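Local atomic coordinates of aldose-aldose oxidoreductase (Caulobacter crescentus, PDB entry 5A04), a protein that probably oxidises one aldose while reducing another, using a bound NADP(H) cofactor in a Rossmann-fold domain paired with an alpha/beta domain. Residues M128-E141 with P285-H299. Residues are numbered along the deposited sequence; the frame is centred on the assembly and turned at random.
Sequences MIGYRSRFQAHNIE and PAPQPKNQFSAQLDH. With NDP (NADPH dihydro-nicotinamide-adenine-dinucleotide phosphate), chain G.
R132 and Q292 meet where the 3-10 turn that follows strand 127-129 of the Rossmann sheet passes helix 292-306, and the pair illustrates how a cofactor-binding side chain is fixed from behind. NH1 of R132 donates to OE1 of Q292 over 3.1 Å; the oxygen lies in the guanidinium plane, but the donor stands 43° out of the amide carbonyl plane. The other edge of the same group, NE and NH2, converges on the carboxamide oxygen O7N of NADPH, with R132 NE at 2.8 Å. With CG set between its backbone N and carbonyl carbon (chi1 51°), the R132 chain runs out extended alongside F293, whose CE1 lies 3.4 Å from R132 CD. Q292 OE1 also accepts from a water bound to S133 OG, while T265 takes a further bond from R132 NH1.

Next to this polar centre, F135 lays one ring face over CA of Q296 in a CH-pi contact, and its CE1 sits over a face of the H299 ring, 3.5 Å from H299 CG. M128 SD reaches the edge of that imidazole. Farther out, CG of P285 is centred over the H138 ring, 3.5 Å from its centroid, and E141 OE1 accepts a nearly straight bond from A286 N at 2.9 Å while its OE2 pairs with R283. Q136 is the N-cap of helix 137-147: OE1 accepts from N139 N, and NE2 donates to H138 ND1.

Were R132 an alanine, the loss of NE, NH1 and NH2 would probably leave the carboxamide freer to turn and Q292 OE1 without its guanidinium donor. Because R132 also touches the bound glucose, this chemistry is consistent with one guanidinium group, braced by the amide of Q292, helping to place nicotinamide and sugar in relation to each other.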
# COMPACT_ATOMS: atom_id res chain seq x y z
N MET A 128 -23.98 17.70 -7.86
CA MET A 128 -22.81 17.50 -7.02
C MET A 128 -22.82 16.07 -6.49
O MET A 128 -23.88 15.53 -6.18
CB MET A 128 -22.82 18.50 -5.85
CG MET A 128 -21.63 18.36 -4.94
SD MET A 128 -21.72 19.59 -3.61
CE MET A 128 -20.59 18.89 -2.42
N ILE A 129 -21.64 15.46 -6.43
CA ILE A 129 -21.49 14.11 -5.89
C ILE A 129 -20.99 14.19 -4.44
O ILE A 129 -20.17 15.05 -4.10
CB ILE A 129 -20.53 13.27 -6.75
CG1 ILE A 129 -20.93 13.37 -8.23
CG2 ILE A 129 -20.46 11.81 -6.26
CD1 ILE A 129 -22.36 12.92 -8.54
N GLY A 130 -21.45 13.27 -3.61
CA GLY A 130 -21.20 13.34 -2.18
C GLY A 130 -19.82 12.89 -1.74
O GLY A 130 -19.69 11.97 -0.93
N TYR A 131 -18.78 13.54 -2.26
CA TYR A 131 -17.42 13.26 -1.81
C TYR A 131 -17.07 14.12 -0.59
O TYR A 131 -16.31 15.08 -0.67
CB TYR A 131 -16.41 13.49 -2.94
CG TYR A 131 -16.52 12.48 -4.09
CD1 TYR A 131 -16.29 11.12 -3.89
CD2 TYR A 131 -16.82 12.90 -5.38
CE1 TYR A 131 -16.37 10.20 -4.95
CE2 TYR A 131 -16.89 11.99 -6.45
CZ TYR A 131 -16.66 10.65 -6.22
OH TYR A 131 -16.72 9.76 -7.25
N ARG A 132 -17.63 13.73 0.55
CA ARG A 132 -17.53 14.52 1.79
C ARG A 132 -16.10 14.74 2.25
O ARG A 132 -15.81 15.71 2.95
CB ARG A 132 -18.33 13.84 2.90
CG ARG A 132 -18.02 12.37 3.09
CD ARG A 132 -18.67 11.79 4.34
NE ARG A 132 -18.47 10.35 4.36
CZ ARG A 132 -17.37 9.75 4.80
NH1 ARG A 132 -16.36 10.47 5.33
NH2 ARG A 132 -17.27 8.43 4.73
N SER A 133 -15.19 13.84 1.87
CA SER A 133 -13.80 13.95 2.34
C SER A 133 -13.14 15.25 1.88
O SER A 133 -12.19 15.71 2.50
CB SER A 133 -12.97 12.75 1.88
OG SER A 133 -13.47 11.55 2.47
N ARG A 134 -13.64 15.84 0.80
CA ARG A 134 -13.08 17.10 0.30
C ARG A 134 -13.41 18.27 1.23
O ARG A 134 -12.91 19.37 1.04
CB ARG A 134 -13.58 17.41 -1.11
CG ARG A 134 -13.16 16.36 -2.16
CD ARG A 134 -11.65 16.41 -2.45
NE ARG A 134 -11.23 17.72 -2.95
CZ ARG A 134 -11.28 18.07 -4.23
NH1 ARG A 134 -11.73 17.21 -5.14
NH2 ARG A 134 -10.89 19.29 -4.60
N PHE A 135 -14.25 18.01 2.24
CA PHE A 135 -14.66 19.03 3.20
C PHE A 135 -14.19 18.70 4.61
O PHE A 135 -14.57 19.37 5.57
CB PHE A 135 -16.19 19.18 3.18
CG PHE A 135 -16.70 19.50 1.81
CD1 PHE A 135 -16.65 20.79 1.34
CD2 PHE A 135 -17.14 18.48 0.96
CE1 PHE A 135 -17.08 21.10 0.04
CE2 PHE A 135 -17.56 18.77 -0.33
CZ PHE A 135 -17.52 20.08 -0.80
N GLN A 136 -13.35 17.67 4.71
CA GLN A 136 -12.92 17.14 6.00
C GLN A 136 -11.55 17.71 6.34
O GLN A 136 -10.68 17.79 5.47
CB GLN A 136 -12.92 15.61 5.95
CG GLN A 136 -12.86 14.90 7.29
CD GLN A 136 -11.48 14.96 7.91
OE1 GLN A 136 -10.48 14.93 7.20
NE2 GLN A 136 -11.43 15.04 9.25
N ALA A 137 -11.37 18.15 7.59
CA ALA A 137 -10.23 19.00 7.96
C ALA A 137 -8.86 18.40 7.64
O ALA A 137 -7.98 19.08 7.10
CB ALA A 137 -10.30 19.34 9.46
N HIS A 138 -8.68 17.13 7.98
CA HIS A 138 -7.38 16.48 7.76
C HIS A 138 -7.10 16.29 6.28
O HIS A 138 -5.98 16.49 5.83
CB HIS A 138 -7.31 15.14 8.49
CG HIS A 138 -7.52 15.24 9.97
ND1 HIS A 138 -8.74 15.58 10.53
CD2 HIS A 138 -6.68 15.04 11.02
CE1 HIS A 138 -8.63 15.59 11.85
NE2 HIS A 138 -7.39 15.27 12.17
N ASN A 139 -8.12 15.91 5.52
CA ASN A 139 -7.95 15.75 4.07
C ASN A 139 -7.58 17.08 3.41
O ASN A 139 -6.68 17.14 2.57
CB ASN A 139 -9.23 15.18 3.44
CG ASN A 139 -9.35 13.69 3.66
OD1 ASN A 139 -8.93 12.90 2.81
ND2 ASN A 139 -9.89 13.29 4.81
N ILE A 140 -8.26 18.14 3.80
CA ILE A 140 -7.96 19.47 3.28
C ILE A 140 -6.50 19.85 3.59
O ILE A 140 -5.79 20.35 2.73
CB ILE A 140 -8.93 20.51 3.85
CG1 ILE A 140 -10.32 20.27 3.25
CG2 ILE A 140 -8.47 21.92 3.54
CD1 ILE A 140 -11.41 21.09 3.89
N GLU A 141 -6.06 19.56 4.82
CA GLU A 141 -4.68 19.82 5.22
C GLU A 141 -3.66 19.04 4.37
O GLU A 141 -2.64 19.60 3.95
CB GLU A 141 -4.49 19.48 6.70
CG GLU A 141 -3.13 19.90 7.27
CD GLU A 141 -3.09 21.35 7.75
OE1 GLU A 141 -4.15 22.02 7.82
OE2 GLU A 141 -1.98 21.83 8.06
N PRO A 285 -4.69 19.48 11.91
CA PRO A 285 -5.05 20.30 10.75
C PRO A 285 -5.62 21.65 11.17
O PRO A 285 -6.13 21.77 12.28
CB PRO A 285 -6.12 19.45 10.05
CG PRO A 285 -6.77 18.70 11.18
CD PRO A 285 -5.64 18.37 12.14
N ALA A 286 -5.55 22.63 10.29
CA ALA A 286 -6.25 23.89 10.52
C ALA A 286 -7.73 23.60 10.74
O ALA A 286 -8.32 22.80 10.01
CB ALA A 286 -6.05 24.84 9.36
N PRO A 287 -8.32 24.22 11.77
CA PRO A 287 -9.75 24.04 12.08
C PRO A 287 -10.66 24.40 10.92
O PRO A 287 -10.40 25.37 10.23
CB PRO A 287 -9.97 25.00 13.25
CG PRO A 287 -8.62 25.15 13.88
CD PRO A 287 -7.64 25.09 12.75
N GLN A 288 -11.72 23.61 10.70
CA GLN A 288 -12.73 23.95 9.70
C GLN A 288 -13.95 24.54 10.40
O GLN A 288 -14.18 24.26 11.58
CB GLN A 288 -13.14 22.73 8.87
CG GLN A 288 -12.04 22.22 7.92
CD GLN A 288 -11.69 23.21 6.82
OE1 GLN A 288 -12.57 23.75 6.14
NE2 GLN A 288 -10.40 23.43 6.62
N PRO A 289 -14.74 25.36 9.68
CA PRO A 289 -15.90 26.01 10.32
C PRO A 289 -16.98 25.03 10.78
O PRO A 289 -17.71 25.32 11.72
CB PRO A 289 -16.44 26.95 9.22
CG PRO A 289 -15.74 26.59 7.97
CD PRO A 289 -14.46 25.90 8.34
N LYS A 290 -17.08 23.88 10.12
CA LYS A 290 -18.09 22.91 10.51
C LYS A 290 -17.71 21.54 9.99
O LYS A 290 -16.78 21.42 9.18
CB LYS A 290 -19.48 23.33 10.01
CG LYS A 290 -19.64 23.30 8.51
CD LYS A 290 -21.01 23.84 8.09
CE LYS A 290 -21.10 25.36 8.17
NZ LYS A 290 -20.92 26.01 6.83
N ASN A 291 -18.42 20.53 10.46
CA ASN A 291 -18.11 19.14 10.15
C ASN A 291 -18.28 18.86 8.66
O ASN A 291 -18.97 19.59 7.95
CB ASN A 291 -19.00 18.21 10.97
CG ASN A 291 -20.46 18.27 10.54
OD1 ASN A 291 -20.85 17.63 9.57
ND2 ASN A 291 -21.27 19.06 11.26
N GLN A 292 -17.66 17.77 8.20
CA GLN A 292 -17.64 17.47 6.76
C GLN A 292 -19.04 17.30 6.14
O GLN A 292 -19.23 17.59 4.96
CB GLN A 292 -16.81 16.20 6.50
CG GLN A 292 -17.34 14.93 7.18
CD GLN A 292 -16.44 13.72 6.96
OE1 GLN A 292 -16.00 13.47 5.83
NE2 GLN A 292 -16.14 12.99 8.04
N PHE A 293 -20.01 16.83 6.92
CA PHE A 293 -21.34 16.56 6.38
C PHE A 293 -22.10 17.86 6.15
O PHE A 293 -22.60 18.12 5.06
CB PHE A 293 -22.13 15.62 7.31
CG PHE A 293 -21.37 14.38 7.67
CD1 PHE A 293 -21.28 13.32 6.78
CD2 PHE A 293 -20.71 14.29 8.88
CE1 PHE A 293 -20.56 12.19 7.11
CE2 PHE A 293 -19.98 13.16 9.21
CZ PHE A 293 -19.91 12.10 8.32
N SER A 294 -22.17 18.69 7.19
CA SER A 294 -22.80 20.00 7.06
C SER A 294 -22.09 20.86 6.03
O SER A 294 -22.73 21.62 5.30
CB SER A 294 -22.80 20.71 8.42
OG SER A 294 -23.39 19.87 9.40
N ALA A 295 -20.76 20.76 6.00
CA ALA A 295 -19.99 21.49 4.99
C ALA A 295 -20.33 21.04 3.57
O ALA A 295 -20.39 21.85 2.64
CB ALA A 295 -18.50 21.31 5.26
N GLN A 296 -20.52 19.74 3.39
CA GLN A 296 -20.86 19.21 2.07
C GLN A 296 -22.22 19.75 1.63
O GLN A 296 -22.38 20.23 0.51
CB GLN A 296 -20.86 17.67 2.08
CG GLN A 296 -21.27 17.05 0.74
CD GLN A 296 -21.62 15.58 0.88
OE1 GLN A 296 -20.74 14.74 0.98
NE2 GLN A 296 -22.91 15.27 0.86
N LEU A 297 -23.18 19.70 2.55
CA LEU A 297 -24.54 20.19 2.27
C LEU A 297 -24.51 21.67 1.92
O LEU A 297 -25.12 22.10 0.93
CB LEU A 297 -25.47 19.93 3.47
CG LEU A 297 -25.75 18.46 3.81
CD1 LEU A 297 -26.36 18.31 5.20
CD2 LEU A 297 -26.67 17.84 2.77
N ASP A 298 -23.80 22.46 2.73
CA ASP A 298 -23.75 23.89 2.50
C ASP A 298 -23.00 24.25 1.22
O ASP A 298 -23.29 25.27 0.61
CB ASP A 298 -23.10 24.62 3.68
CG ASP A 298 -24.11 24.98 4.78
OD1 ASP A 298 -25.34 24.89 4.56
OD2 ASP A 298 -23.65 25.37 5.87
N HIS A 299 -22.04 23.41 0.81
CA HIS A 299 -21.29 23.73 -0.41
C HIS A 299 -22.22 23.82 -1.62
O HIS A 299 -22.12 24.77 -2.39
CB HIS A 299 -20.20 22.68 -0.69
CG HIS A 299 -19.35 23.02 -1.87
ND1 HIS A 299 -18.49 24.10 -1.89
CD2 HIS A 299 -19.21 22.41 -3.08
CE1 HIS A 299 -17.86 24.14 -3.05
NE2 HIS A 299 -18.29 23.13 -3.79
PA NDP G . -29.32 1.56 3.00
O1A NDP G . -29.62 0.21 2.45
O2A NDP G . -29.02 1.70 4.47
O5B NDP G . -30.52 2.62 2.63
C5B NDP G . -30.83 2.51 1.27
C4B NDP G . -32.22 3.13 1.12
O4B NDP G . -32.53 3.36 -0.26
C3B NDP G . -33.29 2.15 1.67
O3B NDP G . -33.47 2.31 3.04
C2B NDP G . -34.54 2.68 0.96
O2B NDP G . -35.03 3.75 1.54
C1B NDP G . -33.93 3.18 -0.41
N9A NDP G . -34.19 2.24 -1.51
C8A NDP G . -34.89 2.51 -2.68
N7A NDP G . -34.98 1.43 -3.49
C5A NDP G . -34.30 0.42 -2.81
C6A NDP G . -34.04 -0.92 -3.13
N6A NDP G . -34.50 -1.45 -4.32
N1A NDP G . -33.34 -1.74 -2.29
C2A NDP G . -32.91 -1.13 -1.12
N3A NDP G . -33.08 0.12 -0.68
C4A NDP G . -33.80 0.90 -1.56
O3 NDP G . -27.99 1.97 2.10
PN NDP G . -27.03 3.15 2.69
O1N NDP G . -27.78 4.34 3.13
O2N NDP G . -25.80 2.61 3.39
O5D NDP G . -26.28 3.65 1.18
C5D NDP G . -27.17 4.29 0.31
C4D NDP G . -26.31 5.15 -0.66
O4D NDP G . -25.47 6.03 0.14
C3D NDP G . -25.32 4.26 -1.50
O3D NDP G . -25.14 4.84 -2.81
C2D NDP G . -24.01 4.36 -0.73
O2D NDP G . -22.88 4.27 -1.58
C1D NDP G . -24.11 5.83 -0.19
N1N NDP G . -23.36 5.97 1.06
C2N NDP G . -22.42 6.97 1.19
C3N NDP G . -21.75 7.10 2.38
C7N NDP G . -20.75 8.16 2.52
O7N NDP G . -19.99 8.22 3.51
N7N NDP G . -20.65 9.14 1.54
C4N NDP G . -21.98 6.20 3.53
C5N NDP G . -22.97 5.14 3.27
C6N NDP G . -23.61 5.06 2.11
P2B NDP G . -36.74 3.89 1.66
O1X NDP G . -37.14 3.68 0.22
O2X NDP G . -37.01 2.75 2.60
O3X NDP G . -36.91 5.30 2.22
O HOH W 1 -13.64 12.00 5.26
O HOH W 2 -14.88 22.23 5.26
O HOH W 3 -14.73 19.83 8.27
O HOH W 4 -8.07 21.97 7.50